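Local coordinates for DUF2666 domain-containing protein (Pyrococcus furiosus, PDB 3V68) that is of uncharacterised function but probably binds double-stranded DNA, at residues A[185-188]-A[189-193]; A[199-202]-A[203-206]; A[226-229]-A[230-233]. All coordinates share one frame; numbering follows the deposited sequence.

Interaction 1. Residues A[185-188]-A[189-193]; sequences DDKK and IVEYF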
loop_
_atom_site.group_PDB
_atom_site.type_symbol
_atom_site.label_atom_id
_atom_site.label_comp_id
_atom_site.label_asym_id
_atom_site.label_seq_id
_atom_site.Cartn_x
_atom_site.Cartn_y
_atom_site.Cartn_z
ATOM N N ASP A 185 11.380 -15.507 -2.646
ATOM C CA ASP A 185 11.212 -16.541 -1.621
ATOM C C ASP A 185 10.774 -15.869 -0.318
ATOM O O ASP A 185 11.594 -15.578 0.562
ATOM C CB ASP A 185 12.510 -17.336 -1.440
ATOM C CG ASP A 185 12.338 -18.577 -0.561
ATOM O OD1 ASP A 185 11.286 -18.737 0.092
ATOM O OD2 ASP A 185 13.280 -19.402 -0.529
ATOM N N ASP A 186 9.473 -15.616 -0.214
ATOM C CA ASP A 186 8.919 -14.900 0.932
ATOM C C ASP A 186 8.983 -15.723 2.216
ATOM O O ASP A 186 9.092 -15.158 3.302
ATOM C CB ASP A 186 7.496 -14.384 0.648
ATOM C CG ASP A 186 6.522 -15.490 0.248
ATOM O OD1 ASP A 186 6.910 -16.422 -0.492
ATOM O OD2 ASP A 186 5.347 -15.410 0.660
ATOM N N LYS A 187 8.945 -17.048 2.084
ATOM C CA LYS A 187 9.088 -17.943 3.233
ATOM C C LYS A 187 10.451 -17.744 3.894
ATOM O O LYS A 187 10.543 -17.646 5.125
ATOM C CB LYS A 187 8.892 -19.406 2.813
ATOM C CG LYS A 187 9.085 -20.411 3.937
ATOM C CD LYS A 187 8.922 -21.845 3.433
ATOM C CE LYS A 187 9.695 -22.829 4.302
ATOM N NZ LYS A 187 11.175 -22.628 4.209
ATOM N N LYS A 188 11.497 -17.673 3.076
ATOM C CA LYS A 188 12.859 -17.428 3.557
ATOM C C LYS A 188 12.961 -16.075 4.264
ATOM O O LYS A 188 13.628 -15.944 5.294
ATOM C CB LYS A 188 13.851 -17.480 2.392
ATOM C CG LYS A 188 15.263 -17.921 2.760
ATOM C CD LYS A 188 15.322 -19.428 2.982
ATOM C CE LYS A 188 16.674 -20.017 2.601
ATOM N NZ LYS A 188 16.791 -20.225 1.124
ATOM N N ILE A 189 12.289 -15.072 3.699
ATOM C CA ILE A 189 12.267 -13.735 4.286
ATOM C C ILE A 189 11.587 -13.749 5.658
ATOM O O ILE A 189 12.064 -13.110 6.598
ATOM C CB ILE A 189 11.607 -12.700 3.327
ATOM C CG1 ILE A 189 12.515 -12.466 2.114
ATOM C CG2 ILE A 189 11.323 -11.382 4.054
ATOM C CD1 ILE A 189 11.877 -11.696 0.977
ATOM N N VAL A 190 10.474 -14.471 5.770
ATOM C CA VAL A 190 9.794 -14.593 7.059
ATOM C C VAL A 190 10.743 -15.206 8.088
ATOM O O VAL A 190 10.891 -14.689 9.198
ATOM C CB VAL A 190 8.491 -15.422 6.951
ATOM C CG1 VAL A 190 7.952 -15.787 8.338
ATOM C CG2 VAL A 190 7.444 -14.655 6.153
ATOM N N GLU A 191 11.411 -16.286 7.703
ATOM C CA GLU A 191 12.294 -16.980 8.636
ATOM C C GLU A 191 13.529 -16.161 9.003
ATOM O O GLU A 191 14.007 -16.224 10.127
ATOM C CB GLU A 191 12.649 -18.367 8.109
ATOM C CG GLU A 191 11.443 -19.287 8.168
ATOM C CD GLU A 191 11.662 -20.636 7.536
ATOM O OE1 GLU A 191 12.825 -21.096 7.444
ATOM O OE2 GLU A 191 10.646 -21.257 7.149
ATOM N N TYR A 192 14.009 -15.356 8.059
ATOM C CA TYR A 192 15.124 -14.444 8.303
ATOM C C TYR A 192 14.880 -13.528 9.516
ATOM O O TYR A 192 15.794 -13.282 10.309
ATOM C CB TYR A 192 15.365 -13.619 7.036
ATOM C CG TYR A 192 16.547 -12.678 7.065
ATOM C CD1 TYR A 192 16.368 -11.320 7.315
ATOM C CD2 TYR A 192 17.836 -13.139 6.800
ATOM C CE1 TYR A 192 17.442 -10.443 7.324
ATOM C CE2 TYR A 192 18.921 -12.266 6.802
ATOM C CZ TYR A 192 18.714 -10.924 7.068
ATOM O OH TYR A 192 19.773 -10.055 7.075
ATOM N N PHE A 193 13.646 -13.045 9.659
ATOM C CA PHE A 193 13.283 -12.145 10.754
ATOM C C PHE A 193 12.679 -12.869 11.965
ATOM O O PHE A 193 12.161 -12.229 12.885
ATOM C CB PHE A 193 12.328 -11.058 10.242
ATOM C CG PHE A 193 12.988 -10.050 9.345
ATOM C CD1 PHE A 193 13.729 -9.006 9.891
ATOM C CD2 PHE A 193 12.873 -10.143 7.959
ATOM C CE1 PHE A 193 14.348 -8.065 9.067
ATOM C CE2 PHE A 193 13.479 -9.199 7.127
ATOM C CZ PHE A 193 14.222 -8.164 7.681
#
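Lys-187 and Glu-191, one turn apart on the short helix 186-192, meet through an i to i+4 salt bridge on its outer face. From CB the lysine chain runs out with CG trans to its own N (chi1 177°), and Lys-187 CG already lies 3.7 Å from OE2 of Glu-191. CD passes the same oxygen a little farther off. Lys-187 CE comes in to 3.4 Å from Glu-191 OE2. A bend at the last torsion (chi4 -66°) then turns the amine back, and Lys-187 NZ meets Glu-191 OE2 at 3.3 Å, a weak hydrogen bond within the ion pair. OE1 of Glu-191 stays farther from the amine, so one carboxylate oxygen takes most of the contact. The glutamate chain crosses the lysine at a slant, CG of Glu-191 3.6 Å from Lys-187 O and the chain extended beyond it.

Beneath the pair, Glu-191 N donates to Lys-187 O at 3.0 Å, one of four successive i to i+4 backbone bonds that begin with Ile-189 N to Asp-185 O. Asp-185 is the N-cap: its OD1 accepts from Lys-188 N at 3.2 Å, the N-H coming from well above the carboxylate plane. Lys-188 NZ also folds back toward Asp-185 OD2 in a long ion pair.

The inner face is different in kind. Ile-189 packs on Tyr-224 and Phe-215, and Phe-193, the first residue to leave helical geometry, lies on helices 202-213 and 219-231; Tyr-192 bonds through its hydroxyl to Leu-211 O. This is an amphipathic helix laid on the helical part of the fold, with Ile-189 turned to the core and the Lys-187 and Glu-191 charges on the exposed side. Exposed and weak, the lysine-glutamate bridge probably adds only modestly to a helix held chiefly by its N-cap and backbone bonds.

Interaction 2. Residues A[199-202]-A[203-206]; sequences VKKE and EEIK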
loop_
_atom_site.group_PDB
_atom_site.type_symbol
_atom_site.label_atom_id
_atom_site.label_comp_id
_atom_site.label_asym_id
_atom_site.label_seq_id
_atom_site.Cartn_x
_atom_site.Cartn_y
_atom_site.Cartn_z
ATOM N N VAL A 199 8.202 -6.107 18.513
ATOM C CA VAL A 199 9.349 -5.239 18.793
ATOM C C VAL A 199 8.899 -3.854 19.265
ATOM O O VAL A 199 8.163 -3.159 18.558
ATOM C CB VAL A 199 10.249 -5.106 17.538
ATOM C CG1 VAL A 199 11.388 -4.121 17.777
ATOM C CG2 VAL A 199 10.792 -6.470 17.116
ATOM N N LYS A 200 9.355 -3.462 20.457
ATOM C CA LYS A 200 8.938 -2.200 21.081
ATOM C C LYS A 200 10.111 -1.332 21.546
ATOM O O LYS A 200 10.070 -0.108 21.420
ATOM C CB LYS A 200 7.987 -2.472 22.255
ATOM C CG LYS A 200 6.607 -2.984 21.838
ATOM C CD LYS A 200 5.884 -3.701 22.974
ATOM C CE LYS A 200 5.137 -2.735 23.883
ATOM N NZ LYS A 200 4.395 -3.451 24.961
ATOM N N LYS A 201 11.151 -1.972 22.077
ATOM C CA LYS A 201 12.297 -1.265 22.659
ATOM C C LYS A 201 13.248 -0.700 21.602
ATOM O O LYS A 201 13.454 -1.315 20.552
ATOM C CB LYS A 201 13.062 -2.187 23.616
ATOM C CG LYS A 201 12.235 -2.705 24.794
ATOM C CD LYS A 201 13.032 -3.640 25.706
ATOM C CE LYS A 201 12.927 -5.104 25.279
ATOM N NZ LYS A 201 13.857 -5.463 24.170
ATOM N N GLU A 202 13.830 0.464 21.900
ATOM C CA GLU A 202 14.806 1.125 21.024
ATOM C C GLU A 202 15.963 0.209 20.630
ATOM O O GLU A 202 16.392 0.208 19.473
ATOM C CB GLU A 202 15.376 2.379 21.694
ATOM C CG GLU A 202 14.529 3.632 21.561
ATOM C CD GLU A 202 15.157 4.841 22.243
ATOM O OE1 GLU A 202 14.666 5.970 22.025
ATOM O OE2 GLU A 202 16.140 4.664 22.998
ATOM N N GLU A 203 16.470 -0.553 21.599
ATOM C CA GLU A 203 17.581 -1.474 21.363
ATOM C C GLU A 203 17.230 -2.528 20.312
ATOM O O GLU A 203 18.038 -2.820 19.428
ATOM C CB GLU A 203 18.070 -2.134 22.667
ATOM C CG GLU A 203 16.995 -2.809 23.526
ATOM C CD GLU A 203 16.480 -1.928 24.658
ATOM O OE1 GLU A 203 16.205 -2.477 25.747
ATOM O OE2 GLU A 203 16.349 -0.696 24.471
ATOM N N GLU A 204 16.016 -3.067 20.398
ATOM C CA GLU A 204 15.562 -4.114 19.485
ATOM C C GLU A 204 15.206 -3.568 18.101
ATOM O O GLU A 204 15.409 -4.250 17.091
ATOM C CB GLU A 204 14.382 -4.872 20.082
ATOM C CG GLU A 204 14.160 -6.222 19.435
ATOM C CD GLU A 204 13.276 -7.141 20.248
ATOM O OE1 GLU A 204 13.504 -8.367 20.190
ATOM O OE2 GLU A 204 12.360 -6.648 20.942
ATOM N N ILE A 205 14.670 -2.349 18.064
ATOM C CA ILE A 205 14.438 -1.639 16.804
ATOM C C ILE A 205 15.761 -1.463 16.048
ATOM O O ILE A 205 15.843 -1.730 14.847
ATOM C CB ILE A 205 13.734 -0.271 17.037
ATOM C CG1 ILE A 205 12.304 -0.493 17.553
ATOM C CG2 ILE A 205 13.724 0.575 15.754
ATOM C CD1 ILE A 205 11.586 0.771 18.030
ATOM N N LYS A 206 16.796 -1.029 16.766
ATOM C CA LYS A 206 18.134 -0.900 16.201
ATOM C C LYS A 206 18.614 -2.227 15.604
ATOM O O LYS A 206 19.104 -2.274 14.480
ATOM C CB LYS A 206 19.109 -0.419 17.283
ATOM C CG LYS A 206 20.471 0.022 16.765
ATOM C CD LYS A 206 21.392 0.464 17.908
ATOM C CE LYS A 206 20.884 1.721 18.614
ATOM N NZ LYS A 206 21.742 2.093 19.782
HETATM O O HOH W 1 11.135 -4.876 22.279
#
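Lys-201 and Glu-204 face each other across the first turn of helix 202-213, where Lys-201 is the N-cap residue, and a water joins them. Lys-201 NZ stands 3.8 Å from OE2 of Glu-204, a long salt bridge. The water closes the gap: it donates to Glu-204 OE2 at 2.5 Å and accepts from Lys-201 N at 2.9 Å, with a weaker bond from NZ. The carboxylate thus reaches the backbone N-H just ahead of the helix through the water.

Two bends near the end of the lysine chain (chi3 -90°, chi4 82°) bring NZ round toward the water and Glu-204. Glu-203 flanks the curl: its CG sits between N and the carbonyl carbon, the crowded position (chi1 52°), which, with a bend at the next torsion, lays the carboxylate across the lysine chain, Glu-203 OE1 lying 3.4 Å from Lys-201 CD. Its charge is near NZ but beyond salt-bridge range, and would probably add to the negative field there.

The next shell is apolar and backbone. Val-199 CG1 lies against CB and CG of Glu-204, and Val-199 CG2 against its CG and CD, so the glutamate stem is backed by a buried valine. An alanine in place of Glu-204 would probably leave the water without its carboxylate acceptor and Lys-201 NZ without its distant mate, and open a gap where CG and CD lay on Val-199.

Farther out, Val-199 bonds through its backbone to Lys-232 and packs on Leu-233, tying the loop to residues 232-233. Ile-205 turns inward onto Leu-70 and Lys-71 of helix 66-73. The turn itself is fixed by Lys-201 O, which receives a straight bond from Ile-205 N at 3.0 Å and a weak one from Glu-204 N, while Ile-205 CG1 touches Val-199 CG1 at 3.7 Å.

Interaction 3. Residues A[226-229]-A[230-233]; sequences AREM and LSKL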
loop_
_atom_site.group_PDB
_atom_site.type_symbol
_atom_site.label_atom_id
_atom_site.label_comp_id
_atom_site.label_asym_id
_atom_site.label_seq_id
_atom_site.Cartn_x
_atom_site.Cartn_y
_atom_site.Cartn_z
ATOM N N ALA A 226 11.664 -5.374 3.822
ATOM C CA ALA A 226 11.242 -4.181 4.553
ATOM C C ALA A 226 9.867 -4.368 5.191
ATOM O O ALA A 226 9.669 -4.023 6.356
ATOM C CB ALA A 226 11.258 -2.955 3.651
ATOM N N ARG A 227 8.928 -4.927 4.433
ATOM C CA ARG A 227 7.585 -5.171 4.946
ATOM C C ARG A 227 7.609 -6.156 6.113
ATOM O O ARG A 227 6.920 -5.951 7.109
ATOM C CB ARG A 227 6.668 -5.662 3.830
ATOM C CG ARG A 227 6.212 -4.528 2.928
ATOM C CD ARG A 227 5.671 -5.032 1.603
ATOM N NE ARG A 227 4.950 -3.962 0.915
ATOM C CZ ARG A 227 5.530 -2.963 0.253
ATOM N NH1 ARG A 227 6.857 -2.887 0.159
ATOM N NH2 ARG A 227 4.778 -2.035 -0.316
ATOM N N GLU A 228 8.403 -7.218 5.990
ATOM C CA GLU A 228 8.518 -8.196 7.068
ATOM C C GLU A 228 9.111 -7.576 8.331
ATOM O O GLU A 228 8.609 -7.811 9.434
ATOM C CB GLU A 228 9.326 -9.419 6.621
ATOM C CG GLU A 228 9.396 -10.550 7.660
ATOM C CD GLU A 228 8.047 -11.162 8.015
ATOM O OE1 GLU A 228 7.075 -11.012 7.246
ATOM O OE2 GLU A 228 7.967 -11.825 9.071
ATOM N N MET A 229 10.165 -6.776 8.166
ATOM C CA MET A 229 10.796 -6.086 9.296
ATOM C C MET A 229 9.784 -5.194 10.016
ATOM O O MET A 229 9.659 -5.239 11.243
ATOM C CB MET A 229 12.004 -5.269 8.826
ATOM C CG MET A 229 12.735 -4.518 9.938
ATOM S SD MET A 229 12.052 -2.888 10.301
ATOM C CE MET A 229 12.671 -1.934 8.922
ATOM N N LEU A 230 9.047 -4.408 9.239
ATOM C CA LEU A 230 8.006 -3.532 9.784
ATOM C C LEU A 230 6.876 -4.290 10.484
ATOM O O LEU A 230 6.357 -3.824 11.498
ATOM C CB LEU A 230 7.449 -2.612 8.695
ATOM C CG LEU A 230 8.433 -1.577 8.147
ATOM C CD1 LEU A 230 7.845 -0.910 6.926
ATOM C CD2 LEU A 230 8.859 -0.548 9.195
ATOM N N SER A 231 6.523 -5.466 9.968
ATOM C CA SER A 231 5.451 -6.269 10.569
ATOM C C SER A 231 5.771 -6.678 12.010
ATOM O O SER A 231 4.859 -6.843 12.829
ATOM C CB SER A 231 5.147 -7.503 9.712
ATOM O OG SER A 231 6.047 -8.557 9.989
ATOM N N LYS A 232 7.059 -6.822 12.318
ATOM C CA LYS A 232 7.485 -7.219 13.662
ATOM C C LYS A 232 7.249 -6.109 14.684
ATOM O O LYS A 232 7.217 -6.361 15.888
ATOM C CB LYS A 232 8.956 -7.660 13.675
ATOM C CG LYS A 232 9.283 -8.846 12.774
ATOM C CD LYS A 232 8.398 -10.062 13.057
ATOM C CE LYS A 232 8.839 -11.268 12.244
ATOM N NZ LYS A 232 7.786 -12.332 12.216
ATOM N N LEU A 233 7.104 -4.882 14.187
ATOM C CA LEU A 233 6.763 -3.724 15.013
ATOM C C LEU A 233 5.263 -3.427 14.987
ATOM O O LEU A 233 4.800 -2.479 15.632
ATOM C CB LEU A 233 7.534 -2.490 14.532
ATOM C CG LEU A 233 9.001 -2.304 14.933
ATOM C CD1 LEU A 233 9.915 -3.282 14.209
ATOM C CD2 LEU A 233 9.425 -0.874 14.645
#
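With CG trans to the backbone N (chi1 -175°) and a bend at chi2 (62°), Glu-228 folds its carboxylate along the helix toward Lys-232, whose chain, bent at its own second torsion, crosses it at a slant. Glu-228 OE2 meets Lys-232 NZ at 3.2 Å, a weak hydrogen bond within a salt bridge, and CE lies almost as close to the same oxygen. Ser-231 OG, placed between its N and carbonyl carbon, turns back on the helix and donates to Glu-228 O at 2.7 Å. That carbonyl also receives a weak bond from Lys-232 N.

These bonds belong to the last turn of helix 219-231, where the regular i to i+4 ladder, as in Leu-230 N to Ala-226 O at 3.0 Å, gives way to i to i+3 bonding. Lys-232 N meets Met-229 O at 3.2 Å from above the carbonyl plane, and Leu-233 N bonds to Leu-230 O.

Met-229 and Leu-230 are buried: in one of two modelled conformers the methionine tip reaches Leu-230 CD2, with Phe-193 packed on the methionine and Leu-70 on the leucine. Arg-227 leads elsewhere, forming a salt bridge with Asp-238.

Overall arrangement
The three contacts follow one another along the chain within the second DUF2666 region, on or beside helices 186-192, 202-213 and 219-231. Interaction 3 joins the other two. Its centre is about 11 Å from that of interaction 1, which it meets through Phe-193 CD2 on Glu-228 CG at 3.5 Å, and about 12 Å from that of interaction 2, where Val-199 N approaches Lys-232 O at 2.8 Å, a probable hydrogen bond. Interactions 1 and 2 do not touch; their nearest atoms are about 7 Å apart. Bound methylpentanediol, probably from the crystallisation liquor, is found about 3 Å from the Asp-186 side chain and also about 4 Å from that of Glu-228.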